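Local coordinates for Tol-Pal system protein TolB (Acinetobacter baumannii, PDB 7MX5), which is a periplasmic component of the Tol-Pal system, which is thought to maintain outer membrane integrity and to act in outer membrane invagination during cell division, at residues I273-R278 / F303-T308; I316-R321 / K328-D333. All coordinates share one frame; numbering follows the deposited sequence.

Interaction 1: I273-R278 / F303-T308; sequences IFTSDR and FNARGT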
ATOM      1  N   ILE A 273      -2.995  18.088   2.327  1.00 28.44           N
ATOM      2  CA  ILE A 273      -2.619  18.477   0.977  1.00 28.71           C
ATOM      3  C   ILE A 273      -3.795  18.217   0.046  1.00 44.32           C
ATOM      4  O   ILE A 273      -4.694  17.423   0.338  1.00 35.03           O
ATOM      5  CB  ILE A 273      -1.353  17.742   0.489  1.00 33.22           C
ATOM      6  CG1 ILE A 273      -1.648  16.260   0.257  1.00 33.44           C
ATOM      7  CG2 ILE A 273      -0.218  17.917   1.487  1.00 21.99           C
ATOM      8  CD1 ILE A 273      -0.567  15.542  -0.516  1.00 33.25           C
ATOM      9  N   PHE A 274      -3.781  18.902  -1.096  1.00 34.56           N
ATOM     10  CA  PHE A 274      -4.885  18.814  -2.041  1.00 34.18           C
ATOM     11  C   PHE A 274      -4.432  19.344  -3.393  1.00 38.54           C
ATOM     12  O   PHE A 274      -3.446  20.078  -3.497  1.00 29.48           O
ATOM     13  CB  PHE A 274      -6.115  19.587  -1.545  1.00 36.26           C
ATOM     14  CG  PHE A 274      -5.889  21.067  -1.413  1.00 41.25           C
ATOM     15  CD1 PHE A 274      -5.141  21.581  -0.365  1.00 37.90           C
ATOM     16  CD2 PHE A 274      -6.422  21.944  -2.342  1.00 42.16           C
ATOM     17  CE1 PHE A 274      -4.932  22.940  -0.245  1.00 40.07           C
ATOM     18  CE2 PHE A 274      -6.214  23.303  -2.228  1.00 37.62           C
ATOM     19  CZ  PHE A 274      -5.467  23.802  -1.177  1.00 35.67           C
ATOM     20  N   THR A 275      -5.174  18.958  -4.428  1.00 34.16           N
ATOM     21  CA  THR A 275      -4.925  19.415  -5.788  1.00 36.32           C
ATOM     22  C   THR A 275      -5.749  20.664  -6.070  1.00 37.05           C
ATOM     23  O   THR A 275      -6.882  20.793  -5.597  1.00 31.70           O
ATOM     24  CB  THR A 275      -5.267  18.315  -6.794  1.00 44.66           C
ATOM     25  OG1 THR A 275      -4.455  17.162  -6.536  1.00 35.18           O
ATOM     26  CG2 THR A 275      -5.032  18.788  -8.222  1.00 37.94           C
ATOM     27  N   SER A 276      -5.174  21.585  -6.841  1.00 38.83           N
ATOM     28  CA  SER A 276      -5.811  22.872  -7.063  1.00 40.74           C
ATOM     29  C   SER A 276      -5.455  23.406  -8.442  1.00 42.88           C
ATOM     30  O   SER A 276      -4.316  23.261  -8.895  1.00 37.16           O
ATOM     31  CB  SER A 276      -5.382  23.874  -5.991  1.00 46.29           C
ATOM     32  OG  SER A 276      -5.953  25.142  -6.252  1.00 49.58           O
ATOM     33  N   ASP A 277      -6.434  24.032  -9.098  1.00 41.51           N
ATOM     34  CA  ASP A 277      -6.230  24.706 -10.374  1.00 42.82           C
ATOM     35  C   ASP A 277      -6.289  26.224 -10.234  1.00 45.87           C
ATOM     36  O   ASP A 277      -6.445  26.932 -11.235  1.00 40.77           O
ATOM     37  CB  ASP A 277      -7.261  24.231 -11.400  1.00 46.66           C
ATOM     38  CG  ASP A 277      -6.778  24.386 -12.832  1.00 61.40           C
ATOM     39  OD1 ASP A 277      -5.815  23.688 -13.215  1.00 55.04           O
ATOM     40  OD2 ASP A 277      -7.360  25.204 -13.576  1.00 60.64           O
ATOM     41  N   ARG A 278      -6.161  26.740  -9.008  1.00 42.74           N
ATOM     42  CA  ARG A 278      -6.292  28.175  -8.778  1.00 47.35           C
ATOM     43  C   ARG A 278      -5.174  28.978  -9.430  1.00 42.54           C
ATOM     44  O   ARG A 278      -5.325  30.192  -9.607  1.00 40.84           O
ATOM     45  CB  ARG A 278      -6.331  28.465  -7.277  1.00 34.07           C
ATOM     46  CG  ARG A 278      -5.074  28.056  -6.528  1.00 38.29           C
ATOM     47  CD  ARG A 278      -4.935  28.827  -5.229  1.00 43.67           C
ATOM     48  NE  ARG A 278      -5.593  28.147  -4.119  1.00 47.17           N
ATOM     49  CZ  ARG A 278      -5.620  28.603  -2.874  1.00 48.76           C
ATOM     50  NH1 ARG A 278      -5.017  29.731  -2.538  1.00 45.47           N
ATOM     51  NH2 ARG A 278      -6.271  27.910  -1.945  1.00 46.50           N
ATOM     52  N   PHE A 303       1.824  19.940 -14.299  1.00 42.40           N
ATOM     53  CA  PHE A 303       0.770  19.094 -13.751  1.00 44.04           C
ATOM     54  C   PHE A 303       1.329  18.302 -12.581  1.00 38.50           C
ATOM     55  O   PHE A 303       2.221  17.468 -12.762  1.00 46.24           O
ATOM     56  CB  PHE A 303       0.214  18.157 -14.826  1.00 49.25           C
ATOM     57  CG  PHE A 303      -0.977  17.349 -14.383  1.00 42.30           C
ATOM     58  CD1 PHE A 303      -0.812  16.175 -13.665  1.00 40.34           C
ATOM     59  CD2 PHE A 303      -2.261  17.756 -14.700  1.00 39.94           C
ATOM     60  CE1 PHE A 303      -1.906  15.431 -13.260  1.00 43.44           C
ATOM     61  CE2 PHE A 303      -3.359  17.017 -14.301  1.00 29.12           C
ATOM     62  CZ  PHE A 303      -3.181  15.853 -13.580  1.00 33.05           C
ATOM     63  N   ASN A 304       0.802  18.569 -11.388  1.00 33.24           N
ATOM     64  CA  ASN A 304       1.101  17.786 -10.195  1.00 29.35           C
ATOM     65  C   ASN A 304      -0.193  17.642  -9.412  1.00 40.41           C
ATOM     66  O   ASN A 304      -0.800  18.647  -9.033  1.00 39.23           O
ATOM     67  CB  ASN A 304       2.185  18.451  -9.341  1.00 26.86           C
ATOM     68  CG  ASN A 304       3.503  18.593 -10.077  1.00 34.25           C
ATOM     69  OD1 ASN A 304       4.381  17.738  -9.971  1.00 40.34           O
ATOM     70  ND2 ASN A 304       3.649  19.681 -10.826  1.00 32.66           N
ATOM     71  N   ALA A 305      -0.622  16.406  -9.180  1.00 36.11           N
ATOM     72  CA  ALA A 305      -1.937  16.182  -8.596  1.00 35.21           C
ATOM     73  C   ALA A 305      -1.967  14.825  -7.910  1.00 38.76           C
ATOM     74  O   ALA A 305      -1.047  14.014  -8.045  1.00 34.26           O
ATOM     75  CB  ALA A 305      -3.033  16.276  -9.659  1.00 30.57           C
ATOM     76  N   ARG A 306      -3.053  14.594  -7.168  1.00 35.29           N
ATOM     77  CA  ARG A 306      -3.326  13.310  -6.523  1.00 42.23           C
ATOM     78  C   ARG A 306      -2.187  12.906  -5.588  1.00 36.36           C
ATOM     79  O   ARG A 306      -1.679  11.784  -5.631  1.00 33.41           O
ATOM     80  CB  ARG A 306      -3.604  12.219  -7.561  1.00 32.87           C
ATOM     81  CG  ARG A 306      -4.990  12.293  -8.197  1.00 44.10           C
ATOM     82  CD  ARG A 306      -5.045  13.310  -9.328  1.00 31.86           C
ATOM     83  NE  ARG A 306      -6.310  14.036  -9.355  1.00 46.12           N
ATOM     84  CZ  ARG A 306      -6.621  14.968 -10.247  1.00 51.51           C
ATOM     85  NH1 ARG A 306      -5.783  15.310 -11.211  1.00 57.49           N
ATOM     86  NH2 ARG A 306      -7.804  15.571 -10.169  1.00 63.80           N
ATOM     87  N   GLY A 307      -1.786  13.841  -4.729  1.00 35.32           N
ATOM     88  CA  GLY A 307      -0.707  13.574  -3.804  1.00 35.78           C
ATOM     89  C   GLY A 307      -1.171  12.823  -2.569  1.00 31.48           C
ATOM     90  O   GLY A 307      -2.297  12.980  -2.096  1.00 32.05           O
ATOM     91  N   THR A 308      -0.277  11.988  -2.046  1.00 32.47           N
ATOM     92  CA  THR A 308      -0.512  11.274  -0.801  1.00 35.41           C
ATOM     93  C   THR A 308       0.759  11.317   0.035  1.00 35.70           C
ATOM     94  O   THR A 308       1.866  11.430  -0.496  1.00 33.40           O
ATOM     95  CB  THR A 308      -0.948   9.820  -1.044  1.00 34.84           C
ATOM     96  OG1 THR A 308      -1.182   9.171   0.212  1.00 40.59           O
ATOM     97  CG2 THR A 308       0.117   9.059  -1.816  1.00 28.12           C
TER
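Asn304 begins the contact with its backbone: its carbonyl oxygen O lies 4.3 Å from the methyl CG2 of Thr275. At Ala305 the two strands come closest, CA to CA, across from Thr275, and the methyl CB of Ala305 rests 3.5 Å from Thr275 CG2. The branched threonine divides its work here. With OG1 beside its own backbone N (chi1 -60°) and CG2 beside the carbonyl carbon, it offers the methyl to Ala305 and the hydroxyl to the next residue, Arg306, whose backbone N donates to Thr275 OG1 over 3.0 Å, fairly straight at 159°. This one hydrogen bond between the segments thus runs from backbone to side chain, inside a buried setting. Arg306 itself adopts a left-handed backbone conformation, and its side chain forms salt bridges with Glu262 and Asp348. Gly307 follows, and with no side chain there, CD1 of Ile273 settles against its backbone, 3.5 Å from Gly307 C. That methyl also reaches Thr308 N at 3.9 Å, where the contact ends. The two strands run nearly antiparallel, 164° apart, yet their axes keep 6.1 Å between them, and no backbone ladder joins them. They belong to different sheets: 304-309 is the first strand of its blade and packs on the second strand of the preceding one, the blade-to-blade packing of a beta-propeller.

Interaction 2: I316-R321 / K328-D333; sequences IALVHR and KVAIQD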
ATOM      1  N   ILE A 316       6.048  12.555  -0.653  1.00 39.36           N
ATOM      2  CA  ILE A 316       4.761  12.718  -1.318  1.00 27.28           C
ATOM      3  C   ILE A 316       4.771  11.875  -2.584  1.00 33.35           C
ATOM      4  O   ILE A 316       5.626  12.071  -3.455  1.00 40.73           O
ATOM      5  CB  ILE A 316       4.466  14.188  -1.665  1.00 31.81           C
ATOM      6  CG1 ILE A 316       4.198  15.004  -0.400  1.00 40.81           C
ATOM      7  CG2 ILE A 316       3.282  14.281  -2.619  1.00 31.28           C
ATOM      8  CD1 ILE A 316       4.010  16.485  -0.664  1.00 34.97           C
ATOM      9  N   ALA A 317       3.829  10.942  -2.687  1.00 28.77           N
ATOM     10  CA  ALA A 317       3.580  10.218  -3.925  1.00 34.13           C
ATOM     11  C   ALA A 317       2.455  10.916  -4.673  1.00 30.86           C
ATOM     12  O   ALA A 317       1.386  11.162  -4.105  1.00 36.89           O
ATOM     13  CB  ALA A 317       3.218   8.756  -3.654  1.00 26.52           C
ATOM     14  N   LEU A 318       2.696  11.240  -5.941  1.00 27.55           N
ATOM     15  CA  LEU A 318       1.763  12.063  -6.695  1.00 39.27           C
ATOM     16  C   LEU A 318       1.755  11.628  -8.152  1.00 31.36           C
ATOM     17  O   LEU A 318       2.535  10.772  -8.576  1.00 26.49           O
ATOM     18  CB  LEU A 318       2.122  13.549  -6.588  1.00 33.36           C
ATOM     19  CG  LEU A 318       3.443  13.973  -7.240  1.00 36.09           C
ATOM     20  CD1 LEU A 318       3.331  15.374  -7.814  1.00 37.34           C
ATOM     21  CD2 LEU A 318       4.596  13.895  -6.248  1.00 24.03           C
ATOM     22  N   VAL A 319       0.852  12.235  -8.916  1.00 28.43           N
ATOM     23  CA  VAL A 319       0.785  12.062 -10.361  1.00 33.89           C
ATOM     24  C   VAL A 319       1.422  13.287 -11.000  1.00 36.59           C
ATOM     25  O   VAL A 319       0.968  14.418 -10.785  1.00 34.60           O
ATOM     26  CB  VAL A 319      -0.662  11.869 -10.840  1.00 33.49           C
ATOM     27  CG1 VAL A 319      -0.765  12.119 -12.339  1.00 34.78           C
ATOM     28  CG2 VAL A 319      -1.147  10.473 -10.497  1.00 23.72           C
ATOM     29  N   HIS A 320       2.477  13.066 -11.779  1.00 37.42           N
ATOM     30  CA  HIS A 320       3.268  14.136 -12.367  1.00 42.92           C
ATOM     31  C   HIS A 320       3.219  14.019 -13.883  1.00 49.36           C
ATOM     32  O   HIS A 320       3.385  12.924 -14.430  1.00 56.18           O
ATOM     33  CB  HIS A 320       4.714  14.073 -11.868  1.00 40.89           C
ATOM     34  CG  HIS A 320       5.572  15.204 -12.342  1.00 52.61           C
ATOM     35  ND1 HIS A 320       5.607  16.428 -11.707  1.00 54.07           N
ATOM     36  CD2 HIS A 320       6.436  15.293 -13.380  1.00 53.58           C
ATOM     37  CE1 HIS A 320       6.451  17.224 -12.339  1.00 60.46           C
ATOM     38  NE2 HIS A 320       6.967  16.560 -13.358  1.00 63.01           N
ATOM     39  N   ARG A 321       2.988  15.144 -14.557  1.00 46.81           N
ATOM     40  CA  ARG A 321       2.856  15.176 -16.013  1.00 54.31           C
ATOM     41  C   ARG A 321       3.701  16.303 -16.587  1.00 66.19           C
ATOM     42  O   ARG A 321       3.258  17.459 -16.646  1.00 65.95           O
ATOM     43  CB  ARG A 321       1.396  15.338 -16.433  1.00 55.25           C
ATOM     44  CG  ARG A 321       0.943  14.368 -17.500  1.00 59.56           C
ATOM     45  CD  ARG A 321       0.505  15.079 -18.768  1.00 58.75           C
ATOM     46  NE  ARG A 321      -0.660  15.927 -18.551  1.00 68.81           N
ATOM     47  CZ  ARG A 321      -1.829  15.760 -19.155  1.00 70.45           C
ATOM     48  NH1 ARG A 321      -2.031  14.772 -20.011  1.00 65.76           N
ATOM     49  NH2 ARG A 321      -2.821  16.606 -18.892  1.00 64.61           N
ATOM     50  N   LYS A 328       3.037  10.450 -14.871  1.00 43.01           N
ATOM     51  CA  LYS A 328       4.100   9.724 -14.194  1.00 39.75           C
ATOM     52  C   LYS A 328       3.800   9.663 -12.705  1.00 39.33           C
ATOM     53  O   LYS A 328       3.263  10.616 -12.132  1.00 39.87           O
ATOM     54  CB  LYS A 328       5.472  10.383 -14.408  1.00 42.55           C
ATOM     55  CG  LYS A 328       5.677  11.005 -15.778  1.00 54.27           C
ATOM     56  CD  LYS A 328       6.285  10.009 -16.750  1.00 55.84           C
ATOM     57  CE  LYS A 328       6.125  10.476 -18.187  1.00 59.02           C
ATOM     58  NZ  LYS A 328       7.318  10.144 -19.011  1.00 54.93           N
ATOM     59  N   VAL A 329       4.140   8.539 -12.086  1.00 36.06           N
ATOM     60  CA  VAL A 329       4.162   8.448 -10.631  1.00 31.73           C
ATOM     61  C   VAL A 329       5.476   9.050 -10.154  1.00 31.81           C
ATOM     62  O   VAL A 329       6.554   8.620 -10.575  1.00 34.46           O
ATOM     63  CB  VAL A 329       4.008   6.997 -10.157  1.00 36.65           C
ATOM     64  CG1 VAL A 329       4.118   6.918  -8.642  1.00 38.45           C
ATOM     65  CG2 VAL A 329       2.683   6.423 -10.631  1.00 41.00           C
ATOM     66  N   ALA A 330       5.393  10.061  -9.294  1.00 35.85           N
ATOM     67  CA  ALA A 330       6.572  10.784  -8.844  1.00 36.26           C
ATOM     68  C   ALA A 330       6.601  10.848  -7.325  1.00 45.40           C
ATOM     69  O   ALA A 330       5.572  10.737  -6.652  1.00 39.42           O
ATOM     70  CB  ALA A 330       6.621  12.203  -9.428  1.00 34.09           C
ATOM     71  N   ILE A 331       7.807  11.031  -6.792  1.00 37.76           N
ATOM     72  CA  ILE A 331       8.043  11.152  -5.358  1.00 41.08           C
ATOM     73  C   ILE A 331       8.775  12.463  -5.117  1.00 41.89           C
ATOM     74  O   ILE A 331       9.864  12.679  -5.661  1.00 48.10           O
ATOM     75  CB  ILE A 331       8.855   9.969  -4.808  1.00 42.27           C
ATOM     76  CG1 ILE A 331       8.179   8.640  -5.150  1.00 34.18           C
ATOM     77  CG2 ILE A 331       9.040  10.106  -3.303  1.00 34.05           C
ATOM     78  CD1 ILE A 331       6.785   8.502  -4.587  1.00 39.06           C
ATOM     79  N   GLN A 332       8.181  13.336  -4.308  1.00 37.25           N
ATOM     80  CA  GLN A 332       8.805  14.592  -3.918  1.00 38.10           C
ATOM     81  C   GLN A 332       9.158  14.548  -2.439  1.00 39.91           C
ATOM     82  O   GLN A 332       8.320  14.189  -1.606  1.00 35.88           O
ATOM     83  CB  GLN A 332       7.891  15.787  -4.200  1.00 33.02           C
ATOM     84  CG  GLN A 332       8.549  17.129  -3.904  1.00 33.45           C
ATOM     85  CD  GLN A 332       7.613  18.306  -4.095  1.00 44.63           C
ATOM     86  OE1 GLN A 332       7.346  18.726  -5.222  1.00 51.87           O
ATOM     87  NE2 GLN A 332       7.119  18.853  -2.991  1.00 51.25           N
ATOM     88  N   ASP A 333      10.397  14.911  -2.120  1.00 37.73           N
ATOM     89  CA  ASP A 333      10.815  15.049  -0.734  1.00 33.49           C
ATOM     90  C   ASP A 333      10.283  16.364  -0.178  1.00 40.52           C
ATOM     91  O   ASP A 333      10.457  17.421  -0.790  1.00 44.25           O
ATOM     92  CB  ASP A 333      12.338  14.998  -0.627  1.00 47.79           C
ATOM     93  CG  ASP A 333      12.814  14.597   0.755  1.00 51.20           C
ATOM     94  OD1 ASP A 333      12.839  15.466   1.652  1.00 48.09           O
ATOM     95  OD2 ASP A 333      13.161  13.412   0.946  1.00 52.36           O
TER
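Leu318 lays its CD2 branch over the backbone of Ala330, 3.3 Å from Ala330 O and 4.1 Å from the methyl CB. Its CG stands between the backbone N and the carbonyl carbon (chi1 66°), and from there the CD2 end comes nearer the partner strand. His320 approaches the same small residue, its CB 3.6 Å from Ala330 CB and its ring oblique to that methyl, so that Ala330 is flanked by both long neighbours. Beyond them on this face, the CB and CG of Lys328 pass close to His320 O, while Gln332 sends its NE2 to Leu297 O, just past the last strand of the preceding blade. The other face is simpler: CD1 of Ile331 turns back over Ala317 and touches its CB at 3.7 Å, and Phe353 from the next blade meets both residues. Between the faces runs a regular antiparallel ladder, with hydrogen-bonded pairs Ile316-Gln332, Leu318-Ala330 and His320-Lys328. In the central pair Ala330 N donates to Leu318 O at 3.0 Å, nearly straight at 169°, and Leu318 N answers to Ala330 O. The pairs between add CA-H...O contacts, such as Ile331 CA to Ile316 O at 3.2 Å. An angle of 138° between the strand directions reflects a strong twist. This is a beta hairpin, forming the second and third strands of a four-stranded propeller blade.

Strand 304-309 ties the two contacts together, illustrating how a propeller joins stacking between blades to hydrogen bonding within one. In interaction 1 it packs on the preceding blade; within its own blade it pairs with strand 315-320, the first strand of interaction 2. The centres lie about 10 Å apart, and the junction is direct: Ala305 O is 2.7 Å from Val319 N, a probable hydrogen bond. Beside it, Asn304 OD1 probably bonds to His320 ND1, 2.5 Å away, and packs at 3.4 Å against Leu318 CD1. The same amide reaches back through ND2 to Gln283 OE1, linking the interaction 2 hairpin to the preceding blade.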